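PDB 3KKF: putative antibiotic biosynthesis monooxygenase from Bacteroides thetaiotaomicron, which is probably a small monooxygenase-like enzyme of the antibiotic biosynthesis monooxygenase family, forms a dimer and binds calcium, its substrate being unknown. Local coordinates for residues 38-46 with 55-63; 22-33 with 75-86. All blocks are in the same frame, centred on the assembly; numbering follows the deposited sequence. Where two conformers were deposited one is given.

Contact 1: 38-46 with 55-63; sequences PGVLVLYAV and VTILEIYAD. With CA (calcium ion), chain C.
The ring of Tyr-61 meets Val-40 CG2 at its edge, near the ring plane, with CG2 4.2 Å from Tyr-61 CD1. Leu-43 reaches the same ring obliquely, its CD2 lying 3.6 Å from Tyr-61 OH. In the conformer described, that hydroxyl donates to Glu-59 OE1, in the ring plane and on that oxygen's anti lone pair. Glu-59 OE2 is held by Ser-10 and by a salt bridge to Arg-8. Tyr-67 packs edge-to-face with Tyr-61.

The two strands form an antiparallel beta hairpin in the four-stranded sheet of a ferredoxin-like dimeric alpha/beta-barrel fold. Leu-43, Ala-45 and Ile-57 lie on the face that carries Tyr-61 and is covered by helix 19-36. Val-42, Tyr-44, Leu-58 and Ile-60 lie on the other face, where Tyr-44 and Ile-60 pack on the second subunit. Val-42 CG1 sits between its backbone N and carbonyl carbon (chi1 85°), which brings it to 3.8 Å from Ile-60 CD1.

A classic beta bulge interrupts the pairing. Leu-41 and Val-42 both face Ile-60, and both of their N-H groups bond to its carbonyl oxygen. The Val-42 bond lies in the carbonyl plane, on a lone pair; the Leu-41 bond is more bent at its hydrogen.

Beyond the bulge, Ala-62 N bonds to Gly-39 O at 2.8 Å. Ala-62 O lies 2.3 Å from calcium, joined there by Gly-1 O, OD1 of Asn-4 and Asn-5 and two waters, among others.

Contact 2: 22-33 with 75-86; sequences YNAYLKEEIEVS and HFKKYKEGTLDM
Tyr-22 OH donates to Tyr-79 OH over 2.8 Å. Each hydroxyl lies at the edge of the other ring, and the ring planes are turned 58° apart. Leu-26 runs alongside Tyr-79, its CD1 3.8 Å from Tyr-79 CE1. The Tyr-25 ring lies against Gly-82, whose CA makes a CH-pi contact over one face of that ring, offset toward the rim. Thr-83 CG2 fits between the two tyrosines of helix 22-33, touching Tyr-22 CD1 and Tyr-25 CB.

At the other end, Val-32 CG1 makes a second CH-pi contact, 3.6 Å from the centroid of the His-75 ring. Val-32 holds CG1 anti to its backbone N (chi1 174°), which places this methyl over the ring face. Ser-33 OG comes to the edge of the same ring.

The axes of segments 22-33 and 75-83 run antiparallel and come within 9.2 Å of each other. The two helices belong to the helical layer on one face of the sheet in this ferredoxin-like fold. Tyr-22 and Tyr-79 reach down to Ile-12 of strand 6-14.

In one of its two conformers, Glu-29 bends at chi2 (-87°) and packs CG against Tyr-79 CB. Its OE2 then meets the Phe-76 ring in plane at the edge, 3.5 Å from CD1. On the outer side, Lys-78 NZ forms a salt bridge with Glu-28 OE1 at 2.8 Å, approaching on the syn side of the carboxylate.

Further out, Glu-37 is hydrogen-bonded to His-75 NE2 and helps to hold that ring in place. Ser-33 OG donates back to Glu-29 O, and Thr-83 OG1 does the same to Tyr-79 O. In each case the hydroxyl and the backbone N of the same residue reach the oxygen from opposite faces of the carbonyl plane.

Contact 1 is the buried one, near the centre of the chain. Contact 2 lies farther out and is only partly buried. Helix 19-36 connects them: Ile-30 packs on Leu-43 and Ala-45, Ser-33 on Leu-43, and Leu-26 on Ile-57. Contact 1 is held by backbone hydrogen bonds, interrupted by one bulge, and by aliphatic side chains, whereas contact 2 has no backbone bonds between its segments and relies on rings, a tyrosine hydroxyl pair and a salt bridge. Both contacts reach the second subunit. In contact 1, strand 40-48 pairs through Val-46 with a strand of that subunit. In contact 2, side chains of helix 19-36 pack on Leu-98 and Ile-99 of the second subunit.

Contact 1: 38-46 with 55-63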
loop_
_atom_site.group_PDB
_atom_site.type_symbol
_atom_site.label_atom_id
_atom_site.label_comp_id
_atom_site.label_asym_id
_atom_site.label_seq_id
_atom_site.Cartn_x
_atom_site.Cartn_y
_atom_site.Cartn_z
ATOM N N PRO A 38 13.931 -14.094 3.357
ATOM C CA PRO A 38 12.958 -14.666 2.439
ATOM C C PRO A 38 11.476 -14.482 2.857
ATOM O O PRO A 38 10.602 -14.430 1.999
ATOM C CB PRO A 38 13.339 -16.160 2.411
ATOM C CG PRO A 38 14.766 -16.163 2.745
ATOM C CD PRO A 38 14.921 -15.100 3.776
ATOM N N GLY A 39 11.240 -14.344 4.159
ATOM C CA GLY A 39 9.914 -14.141 4.723
ATOM C C GLY A 39 9.386 -12.719 4.655
ATOM O O GLY A 39 8.247 -12.475 4.984
ATOM N N VAL A 40 10.238 -11.770 4.276
ATOM C CA VAL A 40 9.790 -10.373 4.026
ATOM C C VAL A 40 9.456 -10.334 2.533
ATOM O O VAL A 40 10.360 -10.384 1.677
ATOM C CB VAL A 40 10.851 -9.317 4.407
ATOM C CG1 VAL A 40 10.403 -7.917 3.932
ATOM C CG2 VAL A 40 11.138 -9.339 5.912
ATOM N N LEU A 41 8.162 -10.285 2.209
ATOM C CA LEU A 41 7.706 -10.336 0.816
ATOM C C LEU A 41 7.680 -8.957 0.175
ATOM O O LEU A 41 8.010 -8.819 -1.007
ATOM C CB LEU A 41 6.366 -11.088 0.697
ATOM C CG LEU A 41 6.349 -12.505 1.323
ATOM C CD1 LEU A 41 4.994 -13.156 1.130
ATOM C CD2 LEU A 41 7.437 -13.395 0.757
ATOM N N VAL A 42 7.268 -7.940 0.937
ATOM C CA VAL A 42 7.469 -6.553 0.484
ATOM C C VAL A 42 7.403 -5.612 1.668
ATOM O O VAL A 42 6.675 -5.853 2.632
ATOM C CB VAL A 42 6.436 -6.096 -0.638
ATOM C CG1 VAL A 42 5.099 -5.577 -0.041
ATOM C CG2 VAL A 42 7.065 -5.055 -1.587
ATOM N N LEU A 43 8.171 -4.534 1.574
ATOM C CA LEU A 43 8.083 -3.362 2.455
ATOM C C LEU A 43 8.048 -2.223 1.423
ATOM O O LEU A 43 9.107 -1.773 0.939
ATOM C CB LEU A 43 9.252 -3.222 3.416
ATOM C CG LEU A 43 9.405 -4.377 4.411
ATOM C CD1 LEU A 43 10.761 -4.356 5.145
ATOM C CD2 LEU A 43 8.228 -4.400 5.419
ATOM N N TYR A 44 6.854 -1.807 1.014
ATOM C CA TYR A 44 6.667 -0.813 -0.038
ATOM C C TYR A 44 6.283 0.521 0.600
ATOM O O TYR A 44 5.118 0.752 0.952
ATOM C CB TYR A 44 5.631 -1.269 -1.078
ATOM C CG TYR A 44 5.642 -0.422 -2.335
ATOM C CD1 TYR A 44 6.473 -0.742 -3.422
ATOM C CD2 TYR A 44 4.858 0.709 -2.441
ATOM C CE1 TYR A 44 6.485 0.050 -4.579
ATOM C CE2 TYR A 44 4.878 1.495 -3.592
ATOM C CZ TYR A 44 5.678 1.156 -4.640
ATOM O OH TYR A 44 5.649 1.952 -5.753
ATOM N N ALA A 45 7.288 1.391 0.791
ATOM C CA ALA A 45 7.105 2.682 1.440
ATOM C C ALA A 45 6.852 3.776 0.431
ATOM O O ALA A 45 7.484 3.811 -0.615
ATOM C CB ALA A 45 8.355 3.025 2.304
ATOM N N VAL A 46 5.893 4.658 0.747
ATOM C CA VAL A 46 5.617 5.836 -0.066
ATOM C C VAL A 46 5.486 7.057 0.847
ATOM O O VAL A 46 5.094 6.949 2.018
ATOM C CB VAL A 46 4.305 5.692 -0.893
ATOM C CG1 VAL A 46 4.333 4.424 -1.755
ATOM C CG2 VAL A 46 3.049 5.699 0.015
ATOM N N VAL A 55 4.584 9.130 5.806
ATOM C CA VAL A 55 4.988 7.944 5.088
ATOM C C VAL A 55 4.028 6.766 5.412
ATOM O O VAL A 55 3.647 6.547 6.574
ATOM C CB VAL A 55 6.455 7.567 5.457
ATOM C CG1 VAL A 55 6.838 6.154 4.958
ATOM C CG2 VAL A 55 7.428 8.650 4.942
ATOM N N THR A 56 3.614 6.037 4.382
ATOM C CA THR A 56 2.824 4.826 4.546
ATOM C C THR A 56 3.626 3.673 3.984
ATOM O O THR A 56 4.195 3.789 2.876
ATOM C CB THR A 56 1.471 4.931 3.830
ATOM O OG1 THR A 56 0.654 5.869 4.496
ATOM C CG2 THR A 56 0.707 3.583 3.838
ATOM N N ILE A 57 3.710 2.569 4.730
ATOM C CA ILE A 57 4.396 1.393 4.258
ATOM C C ILE A 57 3.408 0.216 4.166
ATOM O O ILE A 57 2.760 -0.137 5.159
ATOM C CB ILE A 57 5.587 0.969 5.193
ATOM C CG1 ILE A 57 6.474 2.173 5.545
ATOM C CG2 ILE A 57 6.420 -0.157 4.539
ATOM C CD1 ILE A 57 7.617 1.841 6.419
ATOM N N LEU A 58 3.305 -0.374 2.978
ATOM C CA LEU A 58 2.590 -1.642 2.805
ATOM C C LEU A 58 3.597 -2.737 3.131
ATOM O O LEU A 58 4.640 -2.872 2.509
ATOM C CB LEU A 58 2.085 -1.810 1.374
ATOM C CG LEU A 58 1.441 -3.178 1.058
ATOM C CD1 LEU A 58 0.193 -3.518 1.904
ATOM C CD2 LEU A 58 1.110 -3.260 -0.430
ATOM N N GLU A 59 3.281 -3.488 4.167
ATOM C CA GLU A 59 4.130 -4.586 4.691
ATOM C C GLU A 59 3.473 -5.907 4.435
ATOM O O GLU A 59 2.318 -6.090 4.816
ATOM C CB GLU A 59 4.281 -4.474 6.211
ATOM C CG GLU A 59 4.698 -3.132 6.766
ATOM C CD GLU A 59 4.515 -3.111 8.303
ATOM O OE1 GLU A 59 5.320 -3.723 9.033
ATOM O OE2 GLU A 59 3.531 -2.481 8.770
ATOM N N ILE A 60 4.189 -6.838 3.792
ATOM C CA ILE A 60 3.654 -8.189 3.593
ATOM C C ILE A 60 4.754 -9.168 4.050
ATOM O O ILE A 60 5.885 -9.144 3.501
ATOM C CB ILE A 60 3.233 -8.492 2.139
ATOM C CG1 ILE A 60 2.210 -7.472 1.632
ATOM C CG2 ILE A 60 2.706 -9.917 2.056
ATOM C CD1 ILE A 60 1.849 -7.604 0.133
ATOM N N TYR A 61 4.440 -9.960 5.077
ATOM C CA TYR A 61 5.328 -10.977 5.597
ATOM C C TYR A 61 4.733 -12.336 5.284
ATOM O O TYR A 61 3.512 -12.499 5.231
ATOM C CB TYR A 61 5.510 -10.831 7.125
ATOM C CG TYR A 61 5.958 -9.456 7.548
ATOM C CD1 TYR A 61 7.292 -9.124 7.564
ATOM C CD2 TYR A 61 5.036 -8.459 7.881
ATOM C CE1 TYR A 61 7.722 -7.839 7.921
ATOM C CE2 TYR A 61 5.435 -7.201 8.245
ATOM C CZ TYR A 61 6.783 -6.882 8.253
ATOM O OH TYR A 61 7.195 -5.631 8.601
ATOM N N ALA A 62 5.585 -13.344 5.077
ATOM C CA ALA A 62 5.088 -14.688 4.751
ATOM C C ALA A 62 4.146 -15.248 5.818
ATOM O O ALA A 62 3.215 -15.988 5.500
ATOM C CB ALA A 62 6.257 -15.643 4.544
ATOM N N ASP A 63 4.408 -14.902 7.063
ATOM C CA ASP A 63 3.611 -15.352 8.219
ATOM C C ASP A 63 4.064 -14.546 9.442
ATOM O O ASP A 63 5.016 -13.712 9.328
ATOM C CB ASP A 63 3.729 -16.881 8.440
ATOM C CG ASP A 63 5.157 -17.377 8.462
ATOM O OD1 ASP A 63 6.059 -16.678 8.949
ATOM O OD2 ASP A 63 5.386 -18.532 8.007
HETATM CA CA CA C . 2.323 -17.242 3.750
HETATM O O HOH W 1 3.858 -18.833 4.642
HETATM O O HOH W 2 3.993 -17.121 2.057
#

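Contact 2: 22-33 with 75-86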
loop_
_atom_site.group_PDB
_atom_site.type_symbol
_atom_site.label_atom_id
_atom_site.label_comp_id
_atom_site.label_asym_id
_atom_site.label_seq_id
_atom_site.Cartn_x
_atom_site.Cartn_y
_atom_site.Cartn_z
ATOM N N TYR A 22 15.825 10.261 8.521
ATOM C CA TYR A 22 14.856 9.188 8.633
ATOM C C TYR A 22 14.823 8.352 7.351
ATOM O O TYR A 22 14.921 7.128 7.393
ATOM C CB TYR A 22 13.468 9.758 8.944
ATOM C CG TYR A 22 12.467 8.658 8.922
ATOM C CD1 TYR A 22 12.315 7.794 10.013
ATOM C CD2 TYR A 22 11.715 8.387 7.765
ATOM C CE1 TYR A 22 11.403 6.715 9.976
ATOM C CE2 TYR A 22 10.820 7.314 7.723
ATOM C CZ TYR A 22 10.686 6.479 8.834
ATOM O OH TYR A 22 9.798 5.416 8.757
ATOM N N ASN A 23 14.712 9.014 6.208
ATOM C CA ASN A 23 14.677 8.301 4.925
ATOM C C ASN A 23 15.927 7.496 4.672
ATOM O O ASN A 23 15.855 6.387 4.103
ATOM C CB ASN A 23 14.384 9.262 3.763
ATOM C CG ASN A 23 12.910 9.629 3.690
ATOM O OD1 ASN A 23 11.999 8.763 3.921
ATOM N ND2 ASN A 23 12.643 10.861 3.351
ATOM N N ALA A 24 17.084 8.021 5.079
ATOM C CA ALA A 24 18.321 7.267 4.931
ATOM C C ALA A 24 18.271 5.959 5.731
ATOM O O ALA A 24 18.619 4.888 5.203
ATOM C CB ALA A 24 19.538 8.126 5.342
ATOM N N TYR A 25 17.844 6.041 6.993
ATOM C CA TYR A 25 17.721 4.846 7.801
ATOM C C TYR A 25 16.683 3.878 7.220
ATOM O O TYR A 25 16.915 2.670 7.158
ATOM C CB TYR A 25 17.317 5.170 9.245
ATOM C CG TYR A 25 18.418 5.587 10.216
ATOM C CD1 TYR A 25 19.237 4.652 10.798
ATOM C CD2 TYR A 25 18.573 6.900 10.593
ATOM C CE1 TYR A 25 20.208 5.020 11.729
ATOM C CE2 TYR A 25 19.534 7.287 11.520
ATOM C CZ TYR A 25 20.343 6.339 12.082
ATOM O OH TYR A 25 21.296 6.707 13.008
ATOM N N LEU A 26 15.522 4.396 6.842
ATOM C CA LEU A 26 14.441 3.557 6.344
ATOM C C LEU A 26 14.787 2.842 5.045
ATOM O O LEU A 26 14.563 1.631 4.904
ATOM C CB LEU A 26 13.155 4.370 6.166
ATOM C CG LEU A 26 11.955 3.568 5.637
ATOM C CD1 LEU A 26 11.557 2.440 6.568
ATOM C CD2 LEU A 26 10.745 4.485 5.398
ATOM N N LYS A 27 15.336 3.575 4.069
ATOM C CA LYS A 27 15.670 2.982 2.784
ATOM C C LYS A 27 16.690 1.876 2.943
ATOM O O LYS A 27 16.557 0.803 2.366
ATOM C CB LYS A 27 16.164 4.039 1.785
ATOM C CG LYS A 27 16.349 3.486 0.371
ATOM C CD LYS A 27 16.907 4.541 -0.627
ATOM C CE LYS A 27 17.067 3.953 -1.997
ATOM N N GLU A 28 17.709 2.115 3.746
ATOM C CA GLU A 28 18.711 1.094 4.002
ATOM C C GLU A 28 18.088 -0.148 4.639
ATOM O O GLU A 28 18.359 -1.279 4.226
ATOM C CB GLU A 28 19.819 1.645 4.919
ATOM C CG GLU A 28 20.856 0.593 5.370
ATOM C CD GLU A 28 21.931 1.214 6.225
ATOM O OE1 GLU A 28 21.622 1.711 7.318
ATOM O OE2 GLU A 28 23.108 1.230 5.772
ATOM N N GLU A 29 17.241 0.055 5.638
ATOM C CA GLU A 29 16.675 -1.084 6.335
ATOM C C GLU A 29 15.740 -1.908 5.415
ATOM O O GLU A 29 15.753 -3.136 5.462
ATOM C CB GLU A 29 16.003 -0.649 7.636
ATOM C CG GLU A 29 15.706 -1.794 8.615
ATOM C CD GLU A 29 14.398 -2.473 8.400
ATOM O OE1 GLU A 29 13.449 -1.871 7.793
ATOM O OE2 GLU A 29 14.277 -3.603 8.889
ATOM N N ILE A 30 14.992 -1.246 4.559
ATOM C CA ILE A 30 14.130 -1.955 3.586
ATOM C C ILE A 30 14.989 -2.725 2.587
ATOM O O ILE A 30 14.709 -3.893 2.296
ATOM C CB ILE A 30 13.163 -0.994 2.891
ATOM C CG1 ILE A 30 12.112 -0.507 3.903
ATOM C CG2 ILE A 30 12.514 -1.663 1.659
ATOM C CD1 ILE A 30 11.104 0.467 3.312
ATOM N N GLU A 31 16.040 -2.089 2.072
ATOM C CA GLU A 31 16.929 -2.763 1.115
ATOM C C GLU A 31 17.557 -4.006 1.720
ATOM O O GLU A 31 17.590 -5.071 1.080
ATOM C CB GLU A 31 18.036 -1.826 0.637
ATOM C CG GLU A 31 17.588 -0.718 -0.307
ATOM C CD GLU A 31 18.669 0.372 -0.519
ATOM O OE1 GLU A 31 19.608 0.472 0.316
ATOM O OE2 GLU A 31 18.544 1.139 -1.499
ATOM N N VAL A 32 18.052 -3.895 2.954
ATOM C CA VAL A 32 18.676 -5.055 3.620
ATOM C C VAL A 32 17.629 -6.156 3.867
ATOM O O VAL A 32 17.893 -7.342 3.637
ATOM C CB VAL A 32 19.398 -4.642 4.957
ATOM C CG1 VAL A 32 19.907 -5.875 5.696
ATOM C CG2 VAL A 32 20.565 -3.635 4.669
ATOM N N SER A 33 16.431 -5.766 4.318
ATOM C CA SER A 33 15.374 -6.756 4.601
ATOM C C SER A 33 14.978 -7.512 3.345
ATOM O O SER A 33 14.876 -8.761 3.353
ATOM C CB SER A 33 14.134 -6.081 5.188
ATOM O OG SER A 33 14.403 -5.405 6.395
ATOM N N HIS A 75 19.537 -5.216 11.438
ATOM C CA HIS A 75 19.185 -4.104 10.555
ATOM C C HIS A 75 17.884 -3.417 11.007
ATOM O O HIS A 75 17.795 -2.203 10.985
ATOM C CB HIS A 75 19.176 -4.504 9.072
ATOM C CG HIS A 75 18.313 -5.671 8.737
ATOM N ND1 HIS A 75 18.750 -6.983 8.840
ATOM C CD2 HIS A 75 17.050 -5.730 8.258
ATOM C CE1 HIS A 75 17.792 -7.793 8.429
ATOM N NE2 HIS A 75 16.751 -7.057 8.070
ATOM N N PHE A 76 16.876 -4.183 11.420
ATOM C CA PHE A 76 15.670 -3.558 11.963
ATOM C C PHE A 76 16.023 -2.757 13.226
ATOM O O PHE A 76 15.537 -1.645 13.410
ATOM C CB PHE A 76 14.580 -4.587 12.287
ATOM C CG PHE A 76 13.333 -3.953 12.795
ATOM C CD1 PHE A 76 12.469 -3.319 11.925
ATOM C CD2 PHE A 76 13.069 -3.897 14.159
ATOM C CE1 PHE A 76 11.337 -2.693 12.388
ATOM C CE2 PHE A 76 11.919 -3.260 14.625
ATOM C CZ PHE A 76 11.068 -2.664 13.731
ATOM N N LYS A 77 16.869 -3.319 14.090
ATOM C CA LYS A 77 17.319 -2.655 15.353
ATOM C C LYS A 77 17.962 -1.292 15.065
ATOM O O LYS A 77 17.706 -0.303 15.749
ATOM C CB LYS A 77 18.356 -3.563 16.088
ATOM C CG LYS A 77 18.929 -3.001 17.463
ATOM C CD LYS A 77 20.086 -3.905 18.009
ATOM C CE LYS A 77 20.423 -3.630 19.475
ATOM N NZ LYS A 77 19.399 -4.208 20.406
ATOM N N LYS A 78 18.840 -1.278 14.073
ATOM C CA LYS A 78 19.541 -0.029 13.710
ATOM C C LYS A 78 18.503 1.042 13.338
ATOM O O LYS A 78 18.594 2.178 13.784
ATOM C CB LYS A 78 20.489 -0.253 12.521
ATOM C CG LYS A 78 21.145 1.057 12.028
ATOM C CD LYS A 78 22.078 0.861 10.908
ATOM C CE LYS A 78 22.647 2.206 10.462
ATOM N NZ LYS A 78 23.537 2.107 9.281
ATOM N N TYR A 79 17.537 0.672 12.494
ATOM C CA TYR A 79 16.469 1.578 12.093
ATOM C C TYR A 79 15.601 2.028 13.266
ATOM O O TYR A 79 15.345 3.224 13.438
ATOM C CB TYR A 79 15.598 0.886 11.026
ATOM C CG TYR A 79 14.247 1.500 10.809
ATOM C CD1 TYR A 79 14.094 2.735 10.208
ATOM C CD2 TYR A 79 13.097 0.811 11.156
ATOM C CE1 TYR A 79 12.831 3.303 10.027
ATOM C CE2 TYR A 79 11.844 1.364 10.946
ATOM C CZ TYR A 79 11.713 2.606 10.397
ATOM O OH TYR A 79 10.472 3.160 10.194
ATOM N N LYS A 80 15.120 1.072 14.063
ATOM C CA LYS A 80 14.217 1.386 15.174
ATOM C C LYS A 80 14.907 2.312 16.205
ATOM O O LYS A 80 14.327 3.310 16.638
ATOM C CB LYS A 80 13.710 0.059 15.827
ATOM C CG LYS A 80 12.594 0.233 16.884
ATOM C CD LYS A 80 11.255 0.652 16.254
ATOM C CE LYS A 80 10.140 0.727 17.320
ATOM N NZ LYS A 80 8.879 1.328 16.813
ATOM N N GLU A 81 16.138 1.993 16.573
ATOM C CA GLU A 81 16.913 2.826 17.533
ATOM C C GLU A 81 17.343 4.173 16.928
ATOM O O GLU A 81 17.276 5.231 17.601
ATOM C CB GLU A 81 18.137 2.052 18.039
ATOM C CG GLU A 81 17.753 0.840 18.868
ATOM C CD GLU A 81 18.942 0.051 19.449
ATOM O OE1 GLU A 81 20.130 0.287 19.078
ATOM O OE2 GLU A 81 18.665 -0.831 20.288
ATOM N N GLY A 82 17.794 4.150 15.677
ATOM C CA GLY A 82 18.249 5.345 15.025
ATOM C C GLY A 82 17.176 6.381 14.820
ATOM O O GLY A 82 17.457 7.556 14.856
ATOM N N THR A 83 15.934 5.944 14.604
ATOM C CA THR A 83 14.821 6.839 14.322
ATOM C C THR A 83 13.855 7.083 15.470
ATOM O O THR A 83 12.891 7.801 15.301
ATOM C CB THR A 83 13.997 6.344 13.091
ATOM O OG1 THR A 83 13.312 5.122 13.403
ATOM C CG2 THR A 83 14.895 6.168 11.879
ATOM N N LEU A 84 14.140 6.512 16.641
ATOM C CA LEU A 84 13.214 6.614 17.772
ATOM C C LEU A 84 12.818 8.083 18.097
ATOM O O LEU A 84 11.610 8.367 18.287
ATOM C CB LEU A 84 13.779 5.893 19.014
ATOM C CG LEU A 84 12.771 5.510 20.084
ATOM C CD1 LEU A 84 11.867 4.393 19.572
ATOM C CD2 LEU A 84 13.475 5.073 21.356
ATOM N N ASP A 85 13.780 8.993 18.116
ATOM C CA ASP A 85 13.507 10.395 18.430
ATOM C C ASP A 85 12.932 11.210 17.272
ATOM O O ASP A 85 12.635 12.411 17.448
ATOM C CB ASP A 85 14.774 11.061 18.956
HETATM N N MSE A 86 12.747 10.576 16.103
HETATM C CA MSE A 86 12.230 11.246 14.913
HETATM C C MSE A 86 10.759 10.956 14.624
HETATM O O MSE A 86 10.154 11.621 13.836
HETATM C CB MSE A 86 13.028 10.774 13.698
HETATM C CG MSE A 86 14.541 10.922 13.844
HETATM SE SE MSE A 86 15.437 10.281 12.259
HETATM C CE MSE A 86 17.230 10.346 12.995
#